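Local structure of GH3 beta-N-acetylglucosaminidase (Paenibacillaceae, 6K5J) at residues Lys241-Leu246 against Asn273-Phe278; Thr498-Tyr503 against Ala514-Gly519; Ile80-Glu85 against Val89-Asn94. The protein catalyses, as a glycoside hydrolase family 3 beta-N-acetylglucosaminidase, the release of N-acetylglucosamine from the non-reducing ends of its substrates. All coordinates share one frame; numbering follows the deposited sequence.

Contact 1 of 3, residues Lys241-Leu246 against Asn273-Phe278; sequences KLPATL and NAISKF
Pro243 is the first residue of 241-246 to meet 273-278, and it does so through the corner of its ring: CG lies 3.8 Å from CD1 of Ile275. The two side chains cross obliquely, with the methyl against the ring corner. Pro243 O accepts a bond from Leu246 N at 2.8 Å. This closes the short 3-10 turn at Ala244 and Thr245 and brings Leu246 round to the side on which Pro243 stands. Thr245 adds a looser approach, its CB lying 4.4 Å from Ile275 CD1; its hydroxyl is engaged by Thr229 and His231. Leu246 then reaches toward Ile275 tip to tip, with CD1 3.8 Å from Ile275 CD1 and CG slightly farther back. A single methyl, the end of Ile275, thus serves all three partners. With CG1 of Ile275 anti to the carbonyl carbon (chi1 -56°) and a further bend at chi2 (-62°), that methyl is carried off the helix and into the notch between Pro243 and Leu246. The contact is wholly apolar and small, burying 138 Å² in all. Both segments follow neighbouring parallel strands of the TIM-barrel-like domain, 226-229 and 264-266, and the side chain of Thr245 lies about 9 Å from the bound sugar. Around them, His231 touches Ala274 and Ile275, Tyr279 packs on Pro243, and helix 281-291 receives Leu246 on Gln287 and Ala288, placing the loop between strand 226-229 and that helix.

Contact 2 of 3, residues Thr498-Tyr503 against Ala514-Gly519; sequences TFFAAY and ALVLTG
Phe500 points its ring from strand 499-501 at the last turn of helix 507-517, where two branched side chains meet its far end. Val516 comes from the opposite direction, its CG1 stopping 3.5 Å from Phe500 CE2. Leu517 instead slides past the ring antiparallel to it, and its CD2 lies 3.6 Å from Phe500 CE1. Both methyls approach obliquely from the same side of the ring, one near CE2 and the other near CE1, with CZ close to both. Val516 CG1 is anti to its backbone nitrogen (chi1 165°), the position that lets this branch, rather than CG2, meet the aromatic carbons. Phe500 belongs to a mixed sheet, where it lies between strands 374-377 and 478-483, and the helix packs on that sheet in an alpha/beta layering as in the second domain of many family 3 glycosidases. Phe382 meets the Phe500 ring edge-to-face, and Ile480 of the adjoining strand also touches Phe500. Just past the contact, the helix ends in a Schellman motif with Gly519, at positive phi, as its C-prime residue. Ala514 O is gripped there from opposite faces of its plane, by Thr518 N at 3.0 Å and by Thr518 OG1 at 2.8 Å.

Contact 3 of 3, residues Ile80-Glu85 against Val89-Asn94; sequences ISIDQE and VTRLEN. With NAG (2-acetamido-2-deoxy-beta-D-glucopyranose), chain B.
Gln84 uses its side-chain amide much as a peptide group would, pairing with the backbone of Arg91 and Leu92 in a chain that lacks regular strand structure here. Gln84 OE1 takes the Arg91 N-H at 2.8 Å, in the plane of the amide carbonyl, while Gln84 NE2 donates to a lone pair of Leu92 O at 3.0 Å. Although the CB of Gln84 points away from 89-94, the bend at chi2 (81°) swings the amide back across Thr90. With the amide cut back to an alanine here, Arg91 N and Leu92 O would probably be left without these mates and the loop less firmly fixed. The first segment runs off strand 79-81 of the TIM-barrel-like domain and the second lies in the loop beyond; both bear on the sugar site. Asp83 and Arg91 lie side by side there, Arg91 NH2 forming a salt bridge 2.9 Å long on the anti side of Asp83 OD2, tilted 30° out of the carboxylate plane, which stands 76° from the guanidinium. A water joins Asp83 N, Asp83 OD2 and Arg91 NE. The same carboxylate also takes the sugar, NAG O4 donating to Asp83 OD1 at 2.6 Å; O6 lies doubtfully close to OD2, which Arg91 also meets. Lys182, His183, Arg152 and Asp268 also bind this sugar. Glu85, whose carboxylate pairs with Lys182 and Arg152, lays its CD 3.5 Å from Val89 CG1.

How the contacts relate
Along the chain the three contacts come in series and none nests in or crosses another. Contact 3 comes first, closing a tight loop of three residues just after strand 79-81. Contact 1 follows, spanning 26 residues that include helix 249-258 and strand 264-266, and so joins the loops of two adjacent strands in the same barrel-like domain. Its centre is about 25 Å from that of contact 3. Contact 2 opens and closes last, over ten mostly helical residues, binding a strand of the mixed sheet to the helix that follows; it lies about 41 Å from contact 1, centre to centre. Tyr503, at the end of 498-503, touches helix 102-108 and so ties this part to the barrel-like one.

Contact 1 of 3, residues Lys241-Leu246 against Asn273-Phe278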
loop_
_atom_site.group_PDB
_atom_site.type_symbol
_atom_site.label_atom_id
_atom_site.label_comp_id
_atom_site.label_asym_id
_atom_site.label_seq_id
_atom_site.Cartn_x
_atom_site.Cartn_y
_atom_site.Cartn_z
ATOM N N LYS A 241 18.038 2.919 21.144
ATOM C CA LYS A 241 17.855 3.437 19.787
ATOM C C LYS A 241 17.758 2.262 18.811
ATOM O O LYS A 241 18.634 2.006 17.978
ATOM C CB LYS A 241 18.978 4.394 19.416
ATOM C CG LYS A 241 18.596 5.382 18.326
ATOM C CD LYS A 241 19.803 6.133 17.779
ATOM C CE LYS A 241 19.551 7.641 17.787
ATOM N NZ LYS A 241 20.818 8.420 17.652
ATOM N N LEU A 242 16.659 1.523 18.945
ATOM C CA LEU A 242 16.351 0.387 18.077
ATOM C C LEU A 242 14.955 0.594 17.508
ATOM O O LEU A 242 13.993 0.764 18.285
ATOM C CB LEU A 242 16.417 -0.939 18.838
ATOM C CG LEU A 242 17.770 -1.390 19.387
ATOM C CD1 LEU A 242 17.578 -2.557 20.356
ATOM C CD2 LEU A 242 18.690 -1.772 18.246
ATOM N N PRO A 243 14.777 0.581 16.191
ATOM C CA PRO A 243 13.414 0.624 15.644
ATOM C C PRO A 243 12.652 -0.634 16.037
ATOM O O PRO A 243 13.238 -1.641 16.444
ATOM C CB PRO A 243 13.640 0.703 14.130
ATOM C CG PRO A 243 14.966 0.062 13.915
ATOM C CD PRO A 243 15.794 0.357 15.147
ATOM N N ALA A 244 11.322 -0.562 15.921
ATOM C CA ALA A 244 10.478 -1.686 16.320
ATOM C C ALA A 244 10.941 -2.989 15.678
ATOM O O ALA A 244 10.924 -4.043 16.318
ATOM C CB ALA A 244 9.020 -1.405 15.952
ATOM N N THR A 245 11.370 -2.928 14.412
ATOM C CA THR A 245 11.853 -4.107 13.700
ATOM C C THR A 245 12.980 -4.818 14.438
ATOM O O THR A 245 13.102 -6.043 14.345
ATOM C CB THR A 245 12.340 -3.694 12.308
ATOM O OG1 THR A 245 11.260 -3.071 11.607
ATOM C CG2 THR A 245 12.838 -4.899 11.505
ATOM N N LEU A 246 13.822 -4.074 15.152
ATOM C CA LEU A 246 14.990 -4.625 15.826
ATOM C C LEU A 246 14.862 -4.628 17.347
ATOM O O LEU A 246 15.865 -4.822 18.040
ATOM C CB LEU A 246 16.245 -3.845 15.410
ATOM C CG LEU A 246 16.450 -3.701 13.899
ATOM C CD1 LEU A 246 17.779 -3.019 13.575
ATOM C CD2 LEU A 246 16.364 -5.060 13.195
ATOM N N ASN A 273 16.494 2.689 4.339
ATOM C CA ASN A 273 17.541 3.435 5.038
ATOM C C ASN A 273 17.467 3.250 6.548
ATOM O O ASN A 273 18.500 3.193 7.221
ATOM C CB ASN A 273 17.449 4.930 4.714
ATOM C CG ASN A 273 18.194 5.305 3.448
ATOM O OD1 ASN A 273 18.526 4.448 2.637
ATOM N ND2 ASN A 273 18.457 6.602 3.274
ATOM N N ALA A 274 16.253 3.175 7.102
ATOM C CA ALA A 274 16.129 3.066 8.551
ATOM C C ALA A 274 16.905 1.873 9.102
ATOM O O ALA A 274 17.378 1.920 10.244
ATOM C CB ALA A 274 14.658 2.981 8.947
ATOM N N ILE A 275 17.066 0.815 8.309
ATOM C CA ILE A 275 17.860 -0.348 8.700
ATOM C C ILE A 275 19.226 -0.353 8.026
ATOM O O ILE A 275 20.252 -0.476 8.695
ATOM C CB ILE A 275 17.104 -1.661 8.400
ATOM C CG1 ILE A 275 15.727 -1.690 9.082
ATOM C CG2 ILE A 275 17.940 -2.853 8.861
ATOM C CD1 ILE A 275 15.784 -1.620 10.598
ATOM N N SER A 276 19.257 -0.260 6.691
ATOM C CA SER A 276 20.496 -0.511 5.962
ATOM C C SER A 276 21.556 0.539 6.256
ATOM O O SER A 276 22.746 0.220 6.254
ATOM C CB SER A 276 20.239 -0.575 4.454
ATOM O OG SER A 276 19.618 0.616 4.005
ATOM N N LYS A 277 21.155 1.783 6.510
ATOM C CA LYS A 277 22.125 2.845 6.743
ATOM C C LYS A 277 22.561 2.934 8.195
ATOM O O LYS A 277 23.697 3.334 8.471
ATOM C CB LYS A 277 21.551 4.196 6.298
ATOM C CG LYS A 277 22.528 5.362 6.411
ATOM C CD LYS A 277 21.820 6.666 6.756
ATOM C CE LYS A 277 21.985 7.694 5.646
ATOM N NZ LYS A 277 21.317 8.991 5.971
ATOM N N PHE A 278 21.692 2.570 9.134
ATOM C CA PHE A 278 22.030 2.676 10.544
ATOM C C PHE A 278 22.476 1.357 11.160
ATOM O O PHE A 278 23.184 1.379 12.173
ATOM C CB PHE A 278 20.833 3.216 11.344
ATOM C CG PHE A 278 20.391 4.599 10.935
ATOM C CD1 PHE A 278 19.475 4.780 9.910
ATOM C CD2 PHE A 278 20.889 5.719 11.585
ATOM C CE1 PHE A 278 19.065 6.053 9.533
ATOM C CE2 PHE A 278 20.484 6.992 11.216
ATOM C CZ PHE A 278 19.572 7.159 10.187
#

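Contact 2 of 3, residues Thr498-Tyr503 against Ala514-Gly519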
loop_
_atom_site.group_PDB
_atom_site.type_symbol
_atom_site.label_atom_id
_atom_site.label_comp_id
_atom_site.label_asym_id
_atom_site.label_seq_id
_atom_site.Cartn_x
_atom_site.Cartn_y
_atom_site.Cartn_z
ATOM N N THR A 498 -13.848 25.768 -3.933
ATOM C CA THR A 498 -14.524 24.478 -4.032
ATOM C C THR A 498 -13.465 23.391 -4.081
ATOM O O THR A 498 -12.645 23.374 -5.003
ATOM C CB THR A 498 -15.407 24.406 -5.283
ATOM O OG1 THR A 498 -16.267 25.550 -5.325
ATOM C CG2 THR A 498 -16.249 23.135 -5.283
ATOM N N PHE A 499 -13.487 22.486 -3.097
ATOM C CA PHE A 499 -12.459 21.457 -2.961
ATOM C C PHE A 499 -13.114 20.117 -2.661
ATOM O O PHE A 499 -13.851 19.989 -1.677
ATOM C CB PHE A 499 -11.457 21.819 -1.856
ATOM C CG PHE A 499 -10.316 20.840 -1.726
ATOM C CD1 PHE A 499 -10.452 19.701 -0.936
ATOM C CD2 PHE A 499 -9.117 21.051 -2.397
ATOM C CE1 PHE A 499 -9.406 18.776 -0.819
ATOM C CE2 PHE A 499 -8.064 20.147 -2.286
ATOM C CZ PHE A 499 -8.209 18.993 -1.478
ATOM N N PHE A 500 -12.818 19.120 -3.489
ATOM C CA PHE A 500 -13.262 17.744 -3.308
ATOM C C PHE A 500 -12.066 16.860 -2.979
ATOM O O PHE A 500 -10.934 17.157 -3.365
ATOM C CB PHE A 500 -13.926 17.196 -4.580
ATOM C CG PHE A 500 -15.224 17.860 -4.938
ATOM C CD1 PHE A 500 -15.237 19.004 -5.734
ATOM C CD2 PHE A 500 -16.439 17.327 -4.501
ATOM C CE1 PHE A 500 -16.424 19.615 -6.078
ATOM C CE2 PHE A 500 -17.634 17.939 -4.836
ATOM C CZ PHE A 500 -17.628 19.088 -5.630
ATOM N N ALA A 501 -12.332 15.735 -2.308
ATOM C CA ALA A 501 -11.327 14.694 -2.127
ATOM C C ALA A 501 -11.807 13.408 -2.783
ATOM O O ALA A 501 -12.928 12.950 -2.522
ATOM C CB ALA A 501 -11.016 14.449 -0.640
ATOM N N ALA A 502 -10.951 12.817 -3.615
ATOM C CA ALA A 502 -11.188 11.487 -4.159
ATOM C C ALA A 502 -10.243 10.428 -3.612
ATOM O O ALA A 502 -10.495 9.233 -3.826
ATOM C CB ALA A 502 -11.084 11.501 -5.696
ATOM N N TYR A 503 -9.159 10.822 -2.943
ATOM C CA TYR A 503 -8.219 9.951 -2.230
ATOM C C TYR A 503 -7.397 9.049 -3.146
ATOM O O TYR A 503 -6.601 8.233 -2.645
ATOM C CB TYR A 503 -8.936 9.090 -1.171
ATOM C CG TYR A 503 -9.882 9.904 -0.315
ATOM C CD1 TYR A 503 -9.404 10.665 0.745
ATOM C CD2 TYR A 503 -11.251 9.949 -0.593
ATOM C CE1 TYR A 503 -10.257 11.429 1.525
ATOM C CE2 TYR A 503 -12.110 10.718 0.178
ATOM C CZ TYR A 503 -11.605 11.446 1.242
ATOM O OH TYR A 503 -12.453 12.212 2.019
ATOM N N ALA A 514 -16.497 12.475 -11.643
ATOM C CA ALA A 514 -17.207 13.067 -12.773
ATOM C C ALA A 514 -18.706 13.106 -12.514
ATOM O O ALA A 514 -19.369 14.107 -12.813
ATOM C CB ALA A 514 -16.908 12.283 -14.056
ATOM N N LEU A 515 -19.260 12.024 -11.957
ATOM C CA LEU A 515 -20.695 11.999 -11.680
ATOM C C LEU A 515 -21.084 13.061 -10.655
ATOM O O LEU A 515 -22.172 13.637 -10.732
ATOM C CB LEU A 515 -21.119 10.612 -11.195
ATOM C CG LEU A 515 -20.970 9.468 -12.210
ATOM C CD1 LEU A 515 -21.116 8.127 -11.522
ATOM C CD2 LEU A 515 -21.982 9.585 -13.344
ATOM N N VAL A 516 -20.221 13.316 -9.671
ATOM C CA VAL A 516 -20.504 14.372 -8.698
ATOM C C VAL A 516 -20.483 15.739 -9.374
ATOM O O VAL A 516 -21.413 16.546 -9.219
ATOM C CB VAL A 516 -19.499 14.312 -7.534
ATOM C CG1 VAL A 516 -19.540 15.620 -6.718
ATOM C CG2 VAL A 516 -19.780 13.114 -6.647
ATOM N N LEU A 517 -19.412 16.024 -10.124
ATOM C CA LEU A 517 -19.218 17.333 -10.738
ATOM C C LEU A 517 -20.286 17.657 -11.772
ATOM O O LEU A 517 -20.544 18.837 -12.027
ATOM C CB LEU A 517 -17.835 17.399 -11.397
ATOM C CG LEU A 517 -16.632 17.260 -10.474
ATOM C CD1 LEU A 517 -15.318 17.325 -11.260
ATOM C CD2 LEU A 517 -16.685 18.334 -9.398
ATOM N N THR A 518 -20.914 16.645 -12.372
ATOM C CA THR A 518 -21.985 16.863 -13.332
ATOM C C THR A 518 -23.374 16.747 -12.704
ATOM O O THR A 518 -24.368 16.716 -13.429
ATOM C CB THR A 518 -21.845 15.882 -14.508
ATOM O OG1 THR A 518 -21.888 14.533 -14.027
ATOM C CG2 THR A 518 -20.524 16.096 -15.218
ATOM N N GLY A 519 -23.468 16.654 -11.377
ATOM C CA GLY A 519 -24.776 16.619 -10.744
ATOM C C GLY A 519 -25.545 15.325 -10.898
ATOM O O GLY A 519 -26.752 15.293 -10.641
#

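Contact 3 of 3, residues Ile80-Glu85 against Val89-Asn94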
loop_
_atom_site.group_PDB
_atom_site.type_symbol
_atom_site.label_atom_id
_atom_site.label_comp_id
_atom_site.label_asym_id
_atom_site.label_seq_id
_atom_site.Cartn_x
_atom_site.Cartn_y
_atom_site.Cartn_z
ATOM N N ILE A 80 4.426 -16.578 -1.567
ATOM C CA ILE A 80 4.607 -15.650 -2.673
ATOM C C ILE A 80 3.758 -14.425 -2.354
ATOM O O ILE A 80 2.523 -14.514 -2.300
ATOM C CB ILE A 80 4.226 -16.276 -4.022
ATOM C CG1 ILE A 80 5.166 -17.456 -4.330
ATOM C CG2 ILE A 80 4.300 -15.249 -5.151
ATOM C CD1 ILE A 80 4.917 -18.147 -5.668
ATOM N N SER A 81 4.416 -13.294 -2.112
ATOM C CA SER A 81 3.761 -12.092 -1.614
ATOM C C SER A 81 3.912 -10.938 -2.606
ATOM O O SER A 81 4.535 -11.077 -3.664
ATOM C CB SER A 81 4.318 -11.692 -0.249
ATOM O OG SER A 81 3.404 -10.796 0.399
ATOM N N ILE A 82 3.361 -9.794 -2.224
ATOM C CA ILE A 82 3.202 -8.642 -3.108
ATOM C C ILE A 82 2.687 -7.488 -2.260
ATOM O O ILE A 82 2.114 -7.710 -1.190
ATOM C CB ILE A 82 2.211 -9.003 -4.263
ATOM C CG1 ILE A 82 2.190 -7.926 -5.354
ATOM C CG2 ILE A 82 0.782 -9.236 -3.715
ATOM C CD1 ILE A 82 1.392 -8.337 -6.584
ATOM N N ASP A 83 2.913 -6.248 -2.711
ATOM C CA ASP A 83 2.295 -5.071 -2.077
ATOM C C ASP A 83 1.077 -4.627 -2.887
ATOM O O ASP A 83 1.095 -3.612 -3.578
ATOM C CB ASP A 83 3.286 -3.914 -1.971
ATOM C CG ASP A 83 4.477 -4.242 -1.132
ATOM O OD1 ASP A 83 4.280 -4.705 0.016
ATOM O OD2 ASP A 83 5.607 -4.025 -1.624
ATOM N N GLN A 84 0.012 -5.416 -2.807
ATOM C CA GLN A 84 -1.228 -5.093 -3.519
ATOM C C GLN A 84 -2.255 -4.546 -2.523
ATOM O O GLN A 84 -3.236 -5.194 -2.154
ATOM C CB GLN A 84 -1.734 -6.326 -4.278
ATOM C CG GLN A 84 -2.781 -6.029 -5.343
ATOM C CD GLN A 84 -2.192 -5.532 -6.661
ATOM O OE1 GLN A 84 -1.080 -5.000 -6.714
ATOM N NE2 GLN A 84 -2.950 -5.695 -7.732
ATOM N N GLU A 85 -1.997 -3.300 -2.084
ATOM C CA GLU A 85 -2.823 -2.670 -1.056
ATOM C C GLU A 85 -4.162 -2.204 -1.611
ATOM O O GLU A 85 -5.171 -2.245 -0.900
ATOM C CB GLU A 85 -2.078 -1.478 -0.421
ATOM C CG GLU A 85 -0.753 -1.873 0.238
ATOM C CD GLU A 85 0.059 -0.693 0.763
ATOM O OE1 GLU A 85 -0.527 0.392 0.993
ATOM O OE2 GLU A 85 1.290 -0.863 0.954
ATOM N N VAL A 89 -1.495 2.109 -4.139
ATOM C CA VAL A 89 -0.356 1.199 -4.000
ATOM C C VAL A 89 -0.801 -0.140 -4.579
ATOM O O VAL A 89 -1.402 -0.970 -3.891
ATOM C CB VAL A 89 0.138 1.058 -2.553
ATOM C CG1 VAL A 89 1.227 -0.002 -2.461
ATOM C CG2 VAL A 89 0.702 2.373 -2.050
ATOM N N THR A 90 -0.533 -0.343 -5.863
ATOM C CA THR A 90 -0.688 -1.639 -6.501
ATOM C C THR A 90 0.555 -1.898 -7.342
ATOM O O THR A 90 1.253 -0.965 -7.752
ATOM C CB THR A 90 -1.947 -1.713 -7.392
ATOM O OG1 THR A 90 -1.870 -0.707 -8.404
ATOM C CG2 THR A 90 -3.239 -1.510 -6.574
ATOM N N ARG A 91 0.843 -3.179 -7.581
ATOM C CA ARG A 91 1.958 -3.565 -8.438
ATOM C C ARG A 91 1.516 -4.107 -9.783
ATOM O O ARG A 91 2.341 -4.190 -10.701
ATOM C CB ARG A 91 2.827 -4.629 -7.756
ATOM C CG ARG A 91 3.276 -4.249 -6.383
ATOM C CD ARG A 91 4.182 -3.047 -6.428
ATOM N NE ARG A 91 4.816 -2.881 -5.134
ATOM C CZ ARG A 91 5.159 -1.715 -4.611
ATOM N NH1 ARG A 91 4.948 -0.572 -5.268
ATOM N NH2 ARG A 91 5.711 -1.702 -3.417
ATOM N N LEU A 92 0.248 -4.489 -9.907
ATOM C CA LEU A 92 -0.321 -4.993 -11.148
ATOM C C LEU A 92 -1.700 -4.382 -11.322
ATOM O O LEU A 92 -2.546 -4.502 -10.435
ATOM C CB LEU A 92 -0.413 -6.525 -11.132
ATOM C CG LEU A 92 -1.099 -7.130 -12.365
ATOM C CD1 LEU A 92 -0.294 -6.846 -13.636
ATOM C CD2 LEU A 92 -1.311 -8.622 -12.167
ATOM N N GLU A 93 -1.922 -3.728 -12.463
ATOM C CA GLU A 93 -3.249 -3.302 -12.869
ATOM C C GLU A 93 -3.695 -3.901 -14.196
ATOM O O GLU A 93 -4.896 -3.923 -14.467
ATOM C CB GLU A 93 -3.318 -1.767 -12.967
ATOM C CG GLU A 93 -2.799 -1.037 -11.726
ATOM C CD GLU A 93 -1.282 -0.995 -11.664
ATOM O OE1 GLU A 93 -0.718 -1.182 -10.565
ATOM O OE2 GLU A 93 -0.639 -0.800 -12.714
ATOM N N ASN A 94 -2.774 -4.412 -15.011
ATOM C CA ASN A 94 -3.143 -4.963 -16.306
ATOM C C ASN A 94 -3.856 -6.294 -16.113
ATOM O O ASN A 94 -3.270 -7.232 -15.570
ATOM C CB ASN A 94 -1.899 -5.154 -17.172
ATOM C CG ASN A 94 -2.241 -5.631 -18.573
ATOM O OD1 ASN A 94 -3.198 -5.155 -19.184
ATOM N ND2 ASN A 94 -1.473 -6.573 -19.078
HETATM C C1 NAG B . 8.520 -1.039 2.438
HETATM C C2 NAG B . 7.090 -0.560 2.800
HETATM C C3 NAG B . 6.145 -1.751 3.038
HETATM C C4 NAG B . 6.250 -2.779 1.920
HETATM C C5 NAG B . 7.703 -3.193 1.759
HETATM C C6 NAG B . 7.933 -4.215 0.669
HETATM C C7 NAG B . 6.539 1.477 4.083
HETATM C C8 NAG B . 6.692 2.181 5.403
HETATM N N2 NAG B . 7.140 0.286 3.985
HETATM O O1 NAG B . 9.228 0.052 1.954
HETATM O O3 NAG B . 4.800 -1.292 3.136
HETATM O O4 NAG B . 5.458 -3.921 2.223
HETATM O O5 NAG B . 8.460 -2.031 1.405
HETATM O O6 NAG B . 7.739 -3.651 -0.622
HETATM O O7 NAG B . 5.882 1.954 3.160
HETATM O O HOH W 1 5.386 -5.521 -4.073
#